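Local coordinates for protein prophage Pfl 6 Cro (Pseudomonas fluorescens, PDB 2PIJ) that probably binds operator DNA through a helix-turn-helix as a phage Cro transcription factor, its two subunits joined by a continuous beta sheet, at residues S17-A22 with G48-N53; I4-Y9 with Q32-G37. All blocks are in the same frame, centred on the assembly; numbering follows the deposited sequence.

Overall arrangement
Both contacts tie the helical half of this small Cro subunit together or to its three-stranded antiparallel sheet. Their centres lie about 13 Å apart, on opposite sides of the chain's centre, and along the chain their segments alternate: 4-9, 17-22, 32-37, 48-53. Contact 1 sets helix 16-23 on strand 50-58, whereas contact 2 joins the start of helix 6-12 to the last turn of helix 27-35. They meet directly in the core, where Leu19 CD2 packs on Leu6 CD1 at 3.6 Å. Through this junction the helices and the sheet share one hydrophobic interior, while strand 50-58 carries the sheet into the second subunit.

Contact 1 (S17-A22 with G48-N53)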
# COMPACT_ATOMS: atom_id res chain seq x y z
N SER B 17 16.61 11.79 -9.17
CA SER B 17 17.96 11.32 -9.00
C SER B 17 18.20 10.99 -7.53
O SER B 17 18.70 9.88 -7.18
CB SER B 17 18.94 12.44 -9.47
OG SER B 17 20.21 11.97 -9.26
N ALA B 18 17.90 11.96 -6.66
CA ALA B 18 18.09 11.78 -5.21
C ALA B 18 17.20 10.67 -4.60
O ALA B 18 17.63 9.85 -3.76
CB ALA B 18 17.83 13.07 -4.52
N LEU B 19 15.92 10.70 -4.92
CA LEU B 19 15.03 9.64 -4.47
C LEU B 19 15.52 8.22 -4.90
O LEU B 19 15.52 7.26 -4.11
CB LEU B 19 13.63 9.92 -4.98
CG LEU B 19 12.57 8.92 -4.47
CD1 LEU B 19 12.47 8.91 -2.92
CD2 LEU B 19 11.30 9.29 -5.08
N ALA B 20 15.95 8.08 -6.16
CA ALA B 20 16.40 6.79 -6.70
C ALA B 20 17.57 6.27 -5.88
O ALA B 20 17.62 5.09 -5.51
CB ALA B 20 16.81 6.94 -8.16
N ALA B 21 18.49 7.19 -5.58
CA ALA B 21 19.63 6.85 -4.75
C ALA B 21 19.20 6.48 -3.32
O ALA B 21 19.74 5.52 -2.74
CB ALA B 21 20.73 7.97 -4.76
N ALA B 22 18.27 7.23 -2.74
CA ALA B 22 17.83 6.91 -1.36
C ALA B 22 16.97 5.62 -1.26
O ALA B 22 16.95 4.95 -0.21
CB ALA B 22 17.13 8.08 -0.74
N GLY B 48 16.75 9.43 8.68
CA GLY B 48 17.30 9.59 7.33
C GLY B 48 16.81 8.59 6.29
O GLY B 48 16.79 8.89 5.09
N ARG B 49 16.42 7.39 6.73
CA ARG B 49 15.84 6.41 5.81
C ARG B 49 14.64 6.93 4.99
O ARG B 49 13.85 7.80 5.43
CB ARG B 49 15.45 5.14 6.58
CG ARG B 49 16.66 4.39 7.21
CD ARG B 49 16.43 2.89 7.18
NE ARG B 49 15.36 2.46 8.08
CZ ARG B 49 14.21 1.89 7.70
NH1 ARG B 49 13.97 1.66 6.41
NH2 ARG B 49 13.32 1.54 8.63
N VAL B 50 14.52 6.38 3.79
CA VAL B 50 13.41 6.73 2.90
C VAL B 50 12.87 5.42 2.39
O VAL B 50 13.65 4.56 1.98
CB VAL B 50 13.78 7.72 1.75
CG1 VAL B 50 12.60 7.89 0.75
CG2 VAL B 50 14.22 9.07 2.31
N GLU B 51 11.55 5.25 2.46
CA GLU B 51 10.93 4.06 1.90
C GLU B 51 9.86 4.41 0.87
O GLU B 51 9.33 5.53 0.85
CB GLU B 51 10.31 3.15 2.97
CG GLU B 51 11.31 2.63 3.98
CD GLU B 51 10.71 1.67 4.95
OE1 GLU B 51 9.60 1.93 5.45
OE2 GLU B 51 11.40 0.69 5.28
N ALA B 52 9.53 3.44 0.05
CA ALA B 52 8.51 3.66 -1.00
C ALA B 52 7.62 2.39 -1.02
O ALA B 52 8.13 1.27 -0.92
CB ALA B 52 9.12 3.98 -2.40
N ASN B 53 6.34 2.61 -1.31
CA ASN B 53 5.31 1.56 -1.34
C ASN B 53 4.27 1.96 -2.36
O ASN B 53 3.86 3.12 -2.44
CB ASN B 53 4.60 1.44 0.05
CG ASN B 53 5.51 0.86 1.11
OD1 ASN B 53 5.79 -0.35 1.09
ND2 ASN B 53 5.88 1.68 2.10
O HOH W 1 16.93 4.96 2.73
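Val50 and Leu19 meet because each turns a branch anti to its own backbone nitrogen: Val50 CG1 at chi1 172° and Leu19 CG at -175°. Leucine's extra reach suits helix 16-23, for its CA-CB bond does not aim at the strand, yet the CD1 methyl arrives 3.8 Å from Val50 CG1, the two side chains crossing at about a right angle. Beta-branched valine fits the first residue of strand 50-58, where its CB also lies 4.2 Å from Ala22 CB; the small alanine lets helix and strand approach this closely. Ile42 of strand 40-44 touches both Leu19 and Val50, closing the apolar cluster from the sheet.

Past Ala22, a water joins the two backbones, donating a hydrogen bond to Ala22 O (2.9 Å) and accepting one from Val50 N (3.0 Å). On the other side of the strand, Arg49 NH1 donates to Glu51 OE2 at 3.0 Å, nearly straight at 167°; this salt bridge lies in the guanidinium plane but reaches the carboxylate from above its plane. The chemistry implies that helix 16-23, probably the first of the helix-turn-helix, is seated on the C-terminal strand by methyl packing, with one water bridging two backbone groups at its margin.

Contact 2 (I4-Y9 with Q32-G37); sequences IPLSKY and QMVRAG. With SO4 (sulfate ion), chain G.
Leu6 reaches from the first turn of helix 6-12 into the last turn of helix 27-35, and its CB already points at that helix. From CB the chain runs to CG, placed anti to the backbone nitrogen (chi1 176°), and there it forks. CD1 faces the core, toward helix 16-23, while CD2 does the touching across this contact. That methyl lies 3.5 Å from CE of Met33, a selenomethionine, and 3.9 Å from Met33 CB, so it rests against both the root and the tip of the bent chain. It also sits 3.9 Å from Val34 CG2, and so serves two neighbouring residues of the opposite helix. Leu6 crosses both side chains at about a right angle. A branched leucine suits a place with neighbours on two sides, and the flexible Met33 chain can fold to meet it; Ile40 touches both, and Ile58 of the second subunit packs on Met33.

At the solvent-facing edge Ser7 OG approaches Val34 CG1 loosely, at 4.4 Å, a small polar residue fitting an outer position. Lys8 extends elsewhere, its NZ forming a salt bridge with Glu12 and donating at 2.6 Å to O4 of a sulfate probably taken up from the crystallisation liquor. Pro5 occupies the N-cap of helix 6-12, and Gly37, with positive phi, closes helix 27-35 in a Schellman motif. Helices 16-23 and 27-35 probably form the helix-turn-helix, the latter as recognition helix, and the packing of N-terminal helix 6-12 against it is typical of the mixed helix-and-sheet Cro fold.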
# COMPACT_ATOMS: atom_id res chain seq x y z
N ILE B 4 3.99 10.79 2.00
CA ILE B 4 3.82 11.77 0.97
C ILE B 4 3.68 11.06 -0.40
O ILE B 4 4.50 10.17 -0.76
CB ILE B 4 5.05 12.80 1.02
CG1 ILE B 4 4.76 13.94 1.98
CG2 ILE B 4 5.35 13.42 -0.30
CD1 ILE B 4 5.46 13.87 3.32
N PRO B 5 2.62 11.41 -1.14
CA PRO B 5 2.54 10.82 -2.47
C PRO B 5 3.75 11.23 -3.35
O PRO B 5 4.34 12.30 -3.17
CB PRO B 5 1.27 11.41 -3.06
CG PRO B 5 0.65 12.26 -1.96
CD PRO B 5 1.55 12.37 -0.83
N LEU B 6 4.12 10.34 -4.27
CA LEU B 6 5.30 10.47 -5.12
C LEU B 6 5.41 11.78 -5.85
O LEU B 6 6.49 12.44 -5.79
CB LEU B 6 5.41 9.29 -6.11
CG LEU B 6 6.58 9.36 -7.13
CD1 LEU B 6 7.95 9.39 -6.40
CD2 LEU B 6 6.52 8.16 -8.04
N SER B 7 4.34 12.15 -6.56
CA SER B 7 4.39 13.39 -7.37
C SER B 7 4.56 14.61 -6.52
O SER B 7 5.40 15.40 -6.83
CB SER B 7 3.24 13.56 -8.36
OG SER B 7 3.44 12.66 -9.45
N LYS B 8 3.87 14.69 -5.38
CA LYS B 8 4.10 15.80 -4.43
C LYS B 8 5.55 15.80 -3.94
O LYS B 8 6.18 16.85 -3.88
CB LYS B 8 3.18 15.64 -3.22
CG LYS B 8 3.29 16.80 -2.23
CD LYS B 8 2.67 16.39 -0.86
CE LYS B 8 2.70 17.66 0.09
NZ LYS B 8 2.22 18.83 -0.59
N TYR B 9 6.06 14.64 -3.55
CA TYR B 9 7.47 14.56 -3.15
C TYR B 9 8.39 15.18 -4.22
O TYR B 9 9.24 16.01 -3.90
CB TYR B 9 7.92 13.12 -2.76
CG TYR B 9 9.39 13.04 -2.43
CD1 TYR B 9 9.82 13.21 -1.13
CD2 TYR B 9 10.36 12.78 -3.43
CE1 TYR B 9 11.18 13.14 -0.81
CE2 TYR B 9 11.72 12.74 -3.13
CZ TYR B 9 12.11 12.90 -1.81
OH TYR B 9 13.42 12.88 -1.45
N GLN B 32 9.22 5.56 -14.75
CA GLN B 32 8.10 4.69 -15.08
C GLN B 32 6.88 4.85 -14.12
O GLN B 32 5.73 4.83 -14.57
CB GLN B 32 8.56 3.23 -15.17
CG GLN B 32 7.53 2.27 -15.80
CD GLN B 32 6.34 1.96 -14.86
OE1 GLN B 32 6.50 1.95 -13.63
NE2 GLN B 32 5.15 1.70 -15.43
N MSE B 33 7.14 5.01 -12.82
CA MSE B 33 6.05 5.17 -11.83
C MSE B 33 5.29 6.48 -12.04
O MSE B 33 4.06 6.50 -12.05
CB MSE B 33 6.59 5.05 -10.42
CG MSE B 33 7.14 3.68 -10.14
SE MSE B 33 8.26 3.72 -8.55
CE MSE B 33 8.85 5.59 -8.72
N VAL B 34 6.04 7.55 -12.33
CA VAL B 34 5.43 8.82 -12.67
C VAL B 34 4.56 8.76 -13.94
O VAL B 34 3.44 9.30 -13.95
CB VAL B 34 6.44 10.01 -12.68
CG1 VAL B 34 5.70 11.35 -13.00
CG2 VAL B 34 7.13 10.13 -11.32
N ARG B 35 5.05 8.11 -14.99
CA ARG B 35 4.35 8.04 -16.28
C ARG B 35 3.03 7.32 -16.19
O ARG B 35 2.01 7.79 -16.71
CB ARG B 35 5.20 7.33 -17.35
CG ARG B 35 6.10 8.25 -18.12
CD ARG B 35 6.68 7.57 -19.39
NE ARG B 35 6.93 6.12 -19.26
CZ ARG B 35 7.97 5.56 -18.63
NH1 ARG B 35 8.90 6.29 -18.02
NH2 ARG B 35 8.06 4.24 -18.59
N ALA B 36 3.07 6.16 -15.55
CA ALA B 36 1.90 5.29 -15.41
C ALA B 36 0.93 5.69 -14.29
O ALA B 36 -0.02 4.96 -14.03
CB ALA B 36 2.34 3.84 -15.24
N GLY B 37 1.18 6.81 -13.60
CA GLY B 37 0.33 7.26 -12.49
C GLY B 37 0.10 6.19 -11.43
O GLY B 37 -1.02 5.99 -10.93
S SO4 G . -1.05 19.08 -1.37
O1 SO4 G . -0.39 19.89 -2.40
O2 SO4 G . -2.45 19.53 -1.24
O3 SO4 G . -1.03 17.68 -1.79
O4 SO4 G . -0.31 19.21 -0.10